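Local coordinates for merozoite surface protein-1 (Plasmodium knowlesi strain H, PDB 1N1I) that probably takes part in merozoite egress from and invasion of host erythrocytes, this chain being its C-terminal pair of EGF-like domains, at residues A[67-70]-A[74-77]. Numbering follows the deposited sequence.
Sequences CTMD and EVEC
Strands 66-69 and 75-78 pair as an antiparallel beta hairpin, the major two-stranded sheet of the second EGF-like domain. Thr68 and Glu76 form its hydrogen-bonded pair: Thr68 N bonds to Glu76 O at 3.1 Å in the carbonyl plane, while Glu76 N reaches Thr68 O at 3.0 Å from above the plane of the Thr68 carbonyl. Their side chains run alongside one another, OG1 of Thr68 lying 3.8 Å from CB of Glu76; beta-branched Thr68 favours the extended backbone and Glu76 keeps its carboxylate at the surface, which suits a partly exposed face. Cys67, Met69, Val75 and Cys77 share the other face. Branched Val75 stands between two sulfurs, with CG1 against Cys67 SG and CG2 3.8 Å from Met69 SD, which the bend at chi2 (-58°) brings there. Near the turn, Asp70 accepts Glu74 N on OD1 at 2.8 Å, almost in line with its C-O bond, and its own N gives a weak bond to Glu74 O. Glu74 bends at chi2 (46°), bringing OE2 to accept Val75 N at 2.7 Å from above the carboxylate plane. Disulfides Cys67-Cys54 and Cys77-Cys61 tie both strands to the preceding loops, Val75 packs on Ile52, and Cys77 touches Leu38 of the first EGF-like domain, in the loop before strand 40-42.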
loop_
_atom_site.group_PDB
_atom_site.type_symbol
_atom_site.label_atom_id
_atom_site.label_comp_id
_atom_site.label_asym_id
_atom_site.label_seq_id
_atom_site.Cartn_x
_atom_site.Cartn_y
_atom_site.Cartn_z
ATOM N N CYS A 67 8.683 -3.520 -6.865
ATOM C CA CYS A 67 8.087 -4.824 -6.590
ATOM C C CYS A 67 9.048 -5.943 -6.972
ATOM O O CYS A 67 9.661 -5.903 -8.040
ATOM C CB CYS A 67 6.789 -4.970 -7.393
ATOM S SG CYS A 67 5.748 -6.425 -7.041
ATOM N N THR A 68 9.140 -6.957 -6.128
ATOM C CA THR A 68 10.059 -8.031 -6.420
ATOM C C THR A 68 9.581 -9.275 -5.742
ATOM O O THR A 68 8.581 -9.258 -5.030
ATOM C CB THR A 68 11.525 -7.749 -5.903
ATOM O OG1 THR A 68 11.544 -7.700 -4.475
ATOM C CG2 THR A 68 12.075 -6.447 -6.460
ATOM N N MET A 69 10.351 -10.335 -5.982
ATOM C CA MET A 69 10.141 -11.678 -5.460
ATOM C C MET A 69 11.429 -12.093 -4.750
ATOM O O MET A 69 12.527 -12.046 -5.319
ATOM C CB MET A 69 9.851 -12.650 -6.604
ATOM C CG MET A 69 8.750 -12.188 -7.550
ATOM S SD MET A 69 7.161 -11.881 -6.744
ATOM C CE MET A 69 6.352 -13.430 -6.998
ATOM N N ASP A 70 11.272 -12.484 -3.494
ATOM C CA ASP A 70 12.383 -12.905 -2.665
ATOM C C ASP A 70 12.531 -14.427 -2.631
ATOM O O ASP A 70 11.909 -15.152 -3.415
ATOM C CB ASP A 70 12.193 -12.353 -1.246
ATOM C CG ASP A 70 10.807 -12.635 -0.682
ATOM O OD1 ASP A 70 9.992 -13.288 -1.366
ATOM O OD2 ASP A 70 10.525 -12.205 0.452
ATOM N N GLU A 74 7.717 -14.762 -2.210
ATOM C CA GLU A 74 6.624 -13.877 -1.844
ATOM C C GLU A 74 6.893 -12.491 -2.431
ATOM O O GLU A 74 8.015 -12.224 -2.869
ATOM C CB GLU A 74 6.513 -13.818 -0.310
ATOM C CG GLU A 74 5.363 -12.955 0.187
ATOM C CD GLU A 74 4.072 -13.243 -0.568
ATOM O OE1 GLU A 74 3.557 -14.371 -0.438
ATOM O OE2 GLU A 74 3.572 -12.358 -1.300
ATOM N N VAL A 75 5.870 -11.632 -2.484
ATOM C CA VAL A 75 6.040 -10.273 -2.988
ATOM C C VAL A 75 6.581 -9.348 -1.908
ATOM O O VAL A 75 6.151 -9.398 -0.757
ATOM C CB VAL A 75 4.752 -9.665 -3.469
ATOM C CG1 VAL A 75 4.982 -8.195 -3.746
ATOM C CG2 VAL A 75 4.289 -10.367 -4.721
ATOM N N GLU A 76 7.541 -8.516 -2.307
ATOM C CA GLU A 76 8.184 -7.560 -1.419
ATOM C C GLU A 76 8.140 -6.180 -2.065
ATOM O O GLU A 76 8.440 -6.023 -3.273
ATOM C CB GLU A 76 9.646 -7.942 -1.136
ATOM C CG GLU A 76 10.128 -7.402 0.216
ATOM C CD GLU A 76 11.586 -7.011 0.244
ATOM O OE1 GLU A 76 12.394 -7.743 -0.360
ATOM O OE2 GLU A 76 11.919 -5.985 0.884
ATOM N N CYS A 77 7.735 -5.198 -1.265
ATOM C CA CYS A 77 7.678 -3.832 -1.757
ATOM C C CYS A 77 8.736 -3.044 -1.015
ATOM O O CYS A 77 8.894 -3.188 0.199
ATOM C CB CYS A 77 6.311 -3.212 -1.468
ATOM S SG CYS A 77 4.873 -4.159 -2.036
#